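Local coordinates for protein transcriptional regulator, LysR family (Vibrio cholerae, PDB 3SZP) that activates virulence genes and, as a LysR-type transcription factor, probably does so by binding promoter DNA through a winged helix-turn-helix domain, at residues D4-F9 against R35-L39; F9-E14 against R63-D67; S127-D131 against G191-L195. All blocks are in the same frame, centred on the assembly; numbering follows the deposited sequence.

Contacts 1 and 2 belong to the winged helix-turn-helix region and share helix 3-15, which meets helix 29-43 in contact 1 and helix 59-83 in contact 2; Phe-9 serves both, and their centres lie about 10 Å apart. Contact 1 is buried and joins an arginine-aspartate salt bridge to packing of leucine, isoleucine and Phe-9. Contact 2 is partly buried and without a hydrogen bond or salt bridge across the interface, its salt bridges running along each helix instead. Contact 3, its centre about 33 Å from that of contact 1, lies in the LysR substrate-binding region, where two surface loops meet by van der Waals contact, without hydrogen bonds or salt bridges.

Contact 1 (D4-F9 against R35-L39); sequences DDLNLF and RIQAL
Asp-5 and Arg-35 join the two helices by a salt bridge in which one carboxylate oxygen, OD1, takes two donors, a short acid on one helix suiting a long base on the other. Arg-35 NE reaches Asp-5 OD1 at 2.7 Å, with an N-H...O angle of 157°, coming in almost on the line of the C-O bond. Arg-35 NH2 meets the anti lone pair of the same Asp-5 OD1 at 3.0 Å, a more bent bond. The guanidinium presents its NE side because the arginine chain bends at chi3; OD1 lies close to the guanidinium plane, while the carboxylate is turned 44° from it. Asp-4 O accepts from Leu-8 N and lies 3.2 Å from Arg-35 NH2, at too poor an angle for a hydrogen bond. One face of the guanidinium rests on Leu-8, whose CD2 sits over its centre, 4.0 Å from Arg-35 CZ. Helices 3-15 and 29-43 belong to the winged helix-turn-helix domain of LysR regulators; these segments cross at -115° with their axes 9.1 Å apart. Deeper, the contact turns apolar: Leu-39 CD2 packs 3.6 Å from Phe-9 CB, and Ile-36 CD1 reaches Phe-9 CA at 3.8 Å, branched aliphatic chains fitting the uneven surface between helices. Across the dimer, Asp-4 OD1 accepts from Leu-3 N of the second subunit, and Asp-4 N donates to Asp-4 OD2 of that subunit.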
loop_
_atom_site.group_PDB
_atom_site.type_symbol
_atom_site.label_atom_id
_atom_site.label_comp_id
_atom_site.label_asym_id
_atom_site.label_seq_id
_atom_site.Cartn_x
_atom_site.Cartn_y
_atom_site.Cartn_z
ATOM N N ASP A 4 -7.503 -7.708 27.222
ATOM C CA ASP A 4 -6.342 -8.267 26.527
ATOM C C ASP A 4 -6.294 -7.836 25.067
ATOM O O ASP A 4 -5.212 -7.635 24.514
ATOM C CB ASP A 4 -6.294 -9.792 26.641
ATOM C CG ASP A 4 -5.798 -10.246 27.991
ATOM O OD1 ASP A 4 -4.794 -9.669 28.471
ATOM O OD2 ASP A 4 -6.409 -11.164 28.584
ATOM N N ASP A 5 -7.461 -7.683 24.443
ATOM C CA ASP A 5 -7.499 -7.199 23.058
ATOM C C ASP A 5 -7.109 -5.722 23.004
ATOM O O ASP A 5 -6.354 -5.294 22.122
ATOM C CB ASP A 5 -8.867 -7.435 22.426
ATOM C CG ASP A 5 -9.195 -8.920 22.261
ATOM O OD1 ASP A 5 -8.292 -9.775 22.339
ATOM O OD2 ASP A 5 -10.369 -9.244 22.030
ATOM N N LEU A 6 -7.612 -4.959 23.978
ATOM C CA LEU A 6 -7.244 -3.554 24.147
ATOM C C LEU A 6 -5.739 -3.455 24.366
ATOM O O LEU A 6 -5.066 -2.616 23.770
ATOM C CB LEU A 6 -7.990 -2.950 25.342
ATOM C CG LEU A 6 -7.706 -1.476 25.625
ATOM C CD1 LEU A 6 -8.093 -0.605 24.418
ATOM C CD2 LEU A 6 -8.450 -1.009 26.869
ATOM N N ASN A 7 -5.213 -4.326 25.221
ATOM C CA ASN A 7 -3.776 -4.378 25.452
ATOM C C ASN A 7 -3.019 -4.750 24.204
ATOM O O ASN A 7 -1.931 -4.230 23.960
ATOM C CB ASN A 7 -3.412 -5.397 26.531
ATOM C CG ASN A 7 -1.975 -5.253 26.988
ATOM O OD1 ASN A 7 -1.505 -4.141 27.230
ATOM N ND2 ASN A 7 -1.266 -6.370 27.100
ATOM N N LEU A 8 -3.589 -5.673 23.432
ATOM C CA LEU A 8 -2.958 -6.127 22.195
ATOM C C LEU A 8 -2.924 -4.968 21.205
ATOM O O LEU A 8 -1.950 -4.784 20.482
ATOM C CB LEU A 8 -3.708 -7.309 21.573
ATOM C CG LEU A 8 -3.136 -7.692 20.187
ATOM C CD1 LEU A 8 -1.678 -8.139 20.339
ATOM C CD2 LEU A 8 -3.951 -8.786 19.488
ATOM N N PHE A 9 -4.002 -4.191 21.189
ATOM C CA PHE A 9 -4.084 -2.998 20.351
ATOM C C PHE A 9 -2.964 -2.039 20.719
ATOM O O PHE A 9 -2.247 -1.553 19.851
ATOM C CB PHE A 9 -5.451 -2.334 20.525
ATOM C CG PHE A 9 -5.474 -0.867 20.173
ATOM C CD1 PHE A 9 -5.416 -0.447 18.843
ATOM C CD2 PHE A 9 -5.582 0.093 21.171
ATOM C CE1 PHE A 9 -5.462 0.908 18.521
ATOM C CE2 PHE A 9 -5.646 1.455 20.848
ATOM C CZ PHE A 9 -5.572 1.861 19.524
ATOM N N ARG A 35 -8.461 -10.538 16.562
ATOM C CA ARG A 35 -8.666 -10.009 17.898
ATOM C C ARG A 35 -8.840 -8.495 17.872
ATOM O O ARG A 35 -9.606 -7.953 18.660
ATOM C CB ARG A 35 -7.554 -10.466 18.867
ATOM C CG ARG A 35 -7.645 -11.971 19.224
ATOM C CD ARG A 35 -6.559 -12.407 20.200
ATOM N NE ARG A 35 -6.491 -11.486 21.327
ATOM C CZ ARG A 35 -5.453 -11.362 22.150
ATOM N NH1 ARG A 35 -4.373 -12.131 21.990
ATOM N NH2 ARG A 35 -5.493 -10.453 23.121
ATOM N N ILE A 36 -8.162 -7.816 16.953
ATOM C CA ILE A 36 -8.391 -6.388 16.786
ATOM C C ILE A 36 -9.799 -6.150 16.240
ATOM O O ILE A 36 -10.488 -5.239 16.672
ATOM C CB ILE A 36 -7.371 -5.747 15.838
ATOM C CG1 ILE A 36 -5.958 -5.871 16.411
ATOM C CG2 ILE A 36 -7.717 -4.283 15.616
ATOM C CD1 ILE A 36 -5.754 -5.006 17.624
ATOM N N GLN A 37 -10.213 -6.971 15.280
ATOM C CA GLN A 37 -11.572 -6.902 14.773
ATOM C C GLN A 37 -12.584 -7.052 15.898
ATOM O O GLN A 37 -13.561 -6.304 15.962
ATOM C CB GLN A 37 -11.840 -7.990 13.741
ATOM C CG GLN A 37 -13.270 -7.935 13.202
ATOM C CD GLN A 37 -13.515 -6.702 12.339
ATOM O OE1 GLN A 37 -14.145 -5.731 12.768
ATOM N NE2 GLN A 37 -13.004 -6.735 11.112
ATOM N N ALA A 38 -12.347 -8.025 16.774
ATOM C CA ALA A 38 -13.257 -8.289 17.871
ATOM C C ALA A 38 -13.308 -7.073 18.779
ATOM O O ALA A 38 -14.374 -6.696 19.232
ATOM C CB ALA A 38 -12.824 -9.530 18.664
ATOM N N LEU A 39 -12.153 -6.471 19.058
ATOM C CA LEU A 39 -12.125 -5.263 19.878
ATOM C C LEU A 39 -13.010 -4.161 19.248
ATOM O O LEU A 39 -13.888 -3.605 19.905
ATOM C CB LEU A 39 -10.688 -4.774 20.049
ATOM C CG LEU A 39 -10.476 -3.421 20.741
ATOM C CD1 LEU A 39 -11.062 -3.444 22.145
ATOM C CD2 LEU A 39 -8.981 -3.057 20.780
#

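Contact 2 (F9-E14 against R63-D67)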
loop_
_atom_site.group_PDB
_atom_site.type_symbol
_atom_site.label_atom_id
_atom_site.label_comp_id
_atom_site.label_asym_id
_atom_site.label_seq_id
_atom_site.Cartn_x
_atom_site.Cartn_y
_atom_site.Cartn_z
ATOM N N PHE A 9 -4.002 -4.191 21.189
ATOM C CA PHE A 9 -4.084 -2.998 20.351
ATOM C C PHE A 9 -2.964 -2.039 20.719
ATOM O O PHE A 9 -2.247 -1.553 19.851
ATOM C CB PHE A 9 -5.451 -2.334 20.525
ATOM C CG PHE A 9 -5.474 -0.867 20.173
ATOM C CD1 PHE A 9 -5.416 -0.447 18.843
ATOM C CD2 PHE A 9 -5.582 0.093 21.171
ATOM C CE1 PHE A 9 -5.462 0.908 18.521
ATOM C CE2 PHE A 9 -5.646 1.455 20.848
ATOM C CZ PHE A 9 -5.572 1.861 19.524
ATOM N N ARG A 10 -2.795 -1.787 22.011
ATOM C CA ARG A 10 -1.682 -0.968 22.468
ATOM C C ARG A 10 -0.330 -1.473 21.942
ATOM O O ARG A 10 0.496 -0.675 21.496
ATOM C CB ARG A 10 -1.652 -0.907 23.994
ATOM C CG ARG A 10 -0.419 -0.199 24.555
ATOM C CD ARG A 10 -0.379 -0.246 26.079
ATOM N NE ARG A 10 -0.134 -1.591 26.604
ATOM C CZ ARG A 10 1.058 -2.038 27.008
ATOM N NH1 ARG A 10 2.133 -1.263 26.926
ATOM N NH2 ARG A 10 1.181 -3.274 27.483
ATOM N N LEU A 11 -0.106 -2.788 21.993
ATOM C CA LEU A 11 1.179 -3.359 21.589
ATOM C C LEU A 11 1.388 -3.216 20.089
ATOM O O LEU A 11 2.511 -3.011 19.616
ATOM C CB LEU A 11 1.280 -4.842 21.974
ATOM C CG LEU A 11 1.281 -5.257 23.445
ATOM C CD1 LEU A 11 1.473 -6.773 23.565
ATOM C CD2 LEU A 11 2.353 -4.521 24.231
ATOM N N VAL A 12 0.300 -3.358 19.340
ATOM C CA VAL A 12 0.361 -3.191 17.897
ATOM C C VAL A 12 0.821 -1.773 17.553
ATOM O O VAL A 12 1.656 -1.585 16.680
ATOM C CB VAL A 12 -0.997 -3.491 17.247
ATOM C CG1 VAL A 12 -1.065 -2.900 15.845
ATOM C CG2 VAL A 12 -1.264 -5.020 17.234
ATOM N N VAL A 13 0.282 -0.786 18.258
ATOM C CA VAL A 13 0.654 0.603 18.019
ATOM C C VAL A 13 2.124 0.828 18.346
ATOM O O VAL A 13 2.838 1.479 17.597
ATOM C CB VAL A 13 -0.212 1.584 18.855
ATOM C CG1 VAL A 13 0.256 3.017 18.657
ATOM C CG2 VAL A 13 -1.671 1.451 18.483
ATOM N N GLU A 14 2.576 0.270 19.463
ATOM C CA GLU A 14 3.965 0.426 19.874
ATOM C C GLU A 14 4.955 -0.191 18.890
ATOM O O GLU A 14 5.999 0.392 18.602
ATOM C CB GLU A 14 4.172 -0.157 21.264
ATOM C CG GLU A 14 3.503 0.662 22.338
ATOM C CD GLU A 14 3.587 0.006 23.694
ATOM O OE1 GLU A 14 4.181 -1.103 23.792
ATOM O OE2 GLU A 14 3.054 0.605 24.665
ATOM N N ARG A 63 -7.339 8.325 20.593
ATOM C CA ARG A 63 -7.849 8.587 21.929
ATOM C C ARG A 63 -7.656 7.369 22.860
ATOM O O ARG A 63 -7.252 7.519 24.014
ATOM C CB ARG A 63 -9.331 8.972 21.833
ATOM C CG ARG A 63 -9.998 9.305 23.143
ATOM C CD ARG A 63 -9.663 10.716 23.601
ATOM N NE ARG A 63 -10.205 10.945 24.932
ATOM C CZ ARG A 63 -11.440 11.379 25.174
ATOM N NH1 ARG A 63 -12.276 11.659 24.168
ATOM N NH2 ARG A 63 -11.838 11.547 26.435
ATOM N N PHE A 64 -7.935 6.171 22.356
ATOM C CA PHE A 64 -7.756 4.960 23.161
ATOM C C PHE A 64 -6.289 4.721 23.531
ATOM O O PHE A 64 -5.973 4.419 24.686
ATOM C CB PHE A 64 -8.357 3.727 22.477
ATOM C CG PHE A 64 -9.837 3.558 22.722
ATOM C CD1 PHE A 64 -10.290 2.903 23.867
ATOM C CD2 PHE A 64 -10.768 4.061 21.823
ATOM C CE1 PHE A 64 -11.640 2.732 24.110
ATOM C CE2 PHE A 64 -12.122 3.903 22.046
ATOM C CZ PHE A 64 -12.565 3.233 23.210
ATOM N N TYR A 65 -5.397 4.881 22.567
ATOM C CA TYR A 65 -3.976 4.669 22.813
ATOM C C TYR A 65 -3.442 5.640 23.857
ATOM O O TYR A 65 -2.869 5.222 24.861
ATOM C CB TYR A 65 -3.174 4.804 21.519
ATOM C CG TYR A 65 -1.680 4.678 21.719
ATOM C CD1 TYR A 65 -1.106 3.468 22.104
ATOM C CD2 TYR A 65 -0.842 5.768 21.527
ATOM C CE1 TYR A 65 0.265 3.348 22.288
ATOM C CE2 TYR A 65 0.538 5.660 21.705
ATOM C CZ TYR A 65 1.085 4.447 22.090
ATOM O OH TYR A 65 2.454 4.339 22.266
ATOM N N LYS A 66 -3.626 6.933 23.618
ATOM C CA LYS A 66 -3.110 7.960 24.514
ATOM C C LYS A 66 -3.650 7.794 25.936
ATOM O O LYS A 66 -2.886 7.794 26.886
ATOM C CB LYS A 66 -3.425 9.360 23.966
ATOM C CG LYS A 66 -2.699 10.510 24.674
ATOM C CD LYS A 66 -1.181 10.243 24.752
ATOM C CE LYS A 66 -0.357 11.526 25.004
ATOM N NZ LYS A 66 -0.735 12.266 26.256
ATOM N N ASP A 67 -4.962 7.630 26.067
ATOM C CA ASP A 67 -5.633 7.623 27.369
ATOM C C ASP A 67 -5.452 6.339 28.172
ATOM O O ASP A 67 -5.153 6.392 29.361
ATOM C CB ASP A 67 -7.130 7.910 27.208
ATOM C CG ASP A 67 -7.414 9.377 26.955
ATOM O OD1 ASP A 67 -6.464 10.078 26.559
ATOM O OD2 ASP A 67 -8.570 9.829 27.152
#
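Phe-9 reaches the second helix with the far rim of its ring: CE2 lies 3.9 Å from Phe-64 CB and 3.8 Å from the backbone N of Tyr-65, which stands at the ring edge, near its plane. A flat, wholly apolar ring suits this position, since it packs between helices 3-15 and 59-83 and also on Leu-57 of the wing strand 54-57. Next comes Arg-10, whose long aliphatic part passes the tyrosine, with its CG 4.3 Å from Tyr-65 CE1. Its polar end turns away, to Asn-7 OD1 through NH2, and in a salt bridge with a weak hydrogen bond from NH1 to Glu-14 OE2, one helical turn on. Val-13 makes the central contact. Its CG1 sits over the centre of the Tyr-65 ring, 3.6 Å from the centroid and only 11° off the ring normal, a CH-pi contact. CG1 lies anti to the backbone N (chi1 176°), which aims this methyl at the ring, while CG2 lies over one face of the Phe-9 ring, toward its rim. A beta-branched valine can thus serve two aromatics at once. Last in order, Glu-14 brings its CG to the edge of the tyrosine, 3.8 Å from Tyr-65 OH. Tyr-65 is therefore a knob set in a hole formed by Phe-9, Arg-10, Val-13 and Glu-14, where the segments cross at -92°. Helix 59-83 is the long linker helix of LysR-type regulators, and Ile-82 of the second subunit packs on Phe-64. With no hydrogen bond between the two segments, their fit rests on shape and dispersion; Arg-10 with Glu-14 and Arg-63 with Asp-67 pair along their own helices, and Arg-63 also bridges to Glu-85 of the second subunit.

Contact 3 (S127-D131 against G191-L195); sequences SNQAD and GYPLL
Tyr-192 points its ring across to the other loop, crossing the side chain of Asn-128 at about a right angle. Asn-128 CB comes within 3.6 Å of Tyr-192 CE1, and ND2 lies 3.9 Å from that same CE1, the amide plane tilted 47° to the ring. The ring reaches this far because CG stands anti to the backbone N of Tyr-192 (chi1 178°). At the ring edge lies the backbone N of Gln-129. The contact joins the loops that leave strands 120-127 and 188-191, which lie on the two lobes of the periplasmic-binding-protein-like domain and meet across the cleft where relatives probably bind effectors. A tyrosine suits such a partly exposed place, its ring giving apolar surface and its hydroxyl tolerating water. Tyr-192 OH ends 3.5 Å from Ala-130 N, close but not hydrogen-bonded, and Ala-130 is poorly ordered. Pro-193, preceded by a cis peptide bond, lays its CB over one face of the Tyr-192 ring, toward its rim. Across the contact it meets the extended side chain of Gln-129, also poorly ordered, whose NE2 lies 3.7 Å from Pro-193 CG. The backbone O of Tyr-192 accepts from Asn-100 ND2.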
loop_
_atom_site.group_PDB
_atom_site.type_symbol
_atom_site.label_atom_id
_atom_site.label_comp_id
_atom_site.label_asym_id
_atom_site.label_seq_id
_atom_site.Cartn_x
_atom_site.Cartn_y
_atom_site.Cartn_z
ATOM N N SER A 127 16.238 -16.316 16.693
ATOM C CA SER A 127 16.392 -15.333 15.616
ATOM C C SER A 127 17.822 -15.314 15.086
ATOM O O SER A 127 18.754 -15.679 15.791
ATOM C CB SER A 127 16.013 -13.940 16.118
ATOM O OG SER A 127 16.662 -13.710 17.359
ATOM N N ASN A 128 17.992 -14.875 13.842
ATOM C CA ASN A 128 19.330 -14.661 13.314
ATOM C C ASN A 128 19.996 -13.599 14.188
ATOM O O ASN A 128 19.309 -12.858 14.901
ATOM C CB ASN A 128 19.263 -14.233 11.853
ATOM C CG ASN A 128 18.617 -12.870 11.674
ATOM O OD1 ASN A 128 17.964 -12.358 12.584
ATOM N ND2 ASN A 128 18.797 -12.273 10.499
ATOM N N GLN A 129 21.321 -13.543 14.178
ATOM C CA GLN A 129 22.031 -12.538 14.965
ATOM C C GLN A 129 21.365 -11.179 14.785
ATOM O O GLN A 129 20.736 -10.650 15.703
ATOM C CB GLN A 129 23.486 -12.451 14.511
ATOM C CG GLN A 129 24.177 -13.798 14.386
ATOM C CD GLN A 129 25.511 -13.700 13.669
ATOM O OE1 GLN A 129 25.819 -12.687 13.033
ATOM N NE2 GLN A 129 26.309 -14.756 13.768
ATOM N N ALA A 130 21.527 -10.634 13.581
ATOM C CA ALA A 130 20.873 -9.404 13.141
ATOM C C ALA A 130 20.651 -8.366 14.239
ATOM O O ALA A 130 21.585 -7.973 14.941
ATOM C CB ALA A 130 19.561 -9.728 12.437
ATOM N N ASP A 131 19.405 -7.921 14.370
ATOM C CA ASP A 131 19.046 -6.849 15.296
ATOM C C ASP A 131 19.496 -7.166 16.721
ATOM O O ASP A 131 19.578 -8.334 17.113
ATOM C CB ASP A 131 17.533 -6.600 15.267
ATOM C CG ASP A 131 16.954 -6.658 13.859
ATOM O OD1 ASP A 131 16.304 -7.673 13.523
ATOM O OD2 ASP A 131 17.142 -5.689 13.088
ATOM N N GLY A 191 24.260 -20.056 3.266
ATOM C CA GLY A 191 23.241 -19.721 4.239
ATOM C C GLY A 191 23.719 -18.673 5.219
ATOM O O GLY A 191 24.891 -18.656 5.633
ATOM N N TYR A 192 22.809 -17.773 5.589
ATOM C CA TYR A 192 23.146 -16.719 6.527
ATOM C C TYR A 192 23.492 -17.392 7.848
ATOM O O TYR A 192 22.816 -18.334 8.239
ATOM C CB TYR A 192 21.948 -15.771 6.692
ATOM C CG TYR A 192 22.198 -14.674 7.692
ATOM C CD1 TYR A 192 22.037 -14.916 9.046
ATOM C CD2 TYR A 192 22.610 -13.402 7.289
ATOM C CE1 TYR A 192 22.271 -13.934 9.979
ATOM C CE2 TYR A 192 22.851 -12.397 8.234
ATOM C CZ TYR A 192 22.677 -12.684 9.571
ATOM O OH TYR A 192 22.908 -11.747 10.548
ATOM N N PRO A 193 24.521 -16.909 8.565
ATOM C CA PRO A 193 25.356 -15.726 8.307
ATOM C C PRO A 193 26.661 -16.019 7.574
ATOM O O PRO A 193 27.590 -15.209 7.658
ATOM C CB PRO A 193 25.678 -15.219 9.717
ATOM C CG PRO A 193 25.730 -16.494 10.557
ATOM C CD PRO A 193 24.771 -17.484 9.905
ATOM N N LEU A 194 26.758 -17.140 6.880
ATOM C CA LEU A 194 28.010 -17.460 6.192
ATOM C C LEU A 194 27.832 -17.224 4.692
ATOM O O LEU A 194 27.772 -18.165 3.894
ATOM C CB LEU A 194 28.433 -18.906 6.473
ATOM C CG LEU A 194 28.530 -19.277 7.965
ATOM C CD1 LEU A 194 28.758 -20.771 8.126
ATOM C CD2 LEU A 194 29.649 -18.485 8.648
ATOM N N LEU A 195 27.741 -15.953 4.328
ATOM C CA LEU A 195 27.506 -15.573 2.944
ATOM C C LEU A 195 28.811 -15.154 2.277
ATOM O O LEU A 195 29.056 -15.477 1.113
ATOM C CB LEU A 195 26.473 -14.444 2.871
ATOM C CG LEU A 195 25.140 -14.800 3.529
ATOM C CD1 LEU A 195 24.169 -13.636 3.443
ATOM C CD2 LEU A 195 24.535 -16.052 2.911
#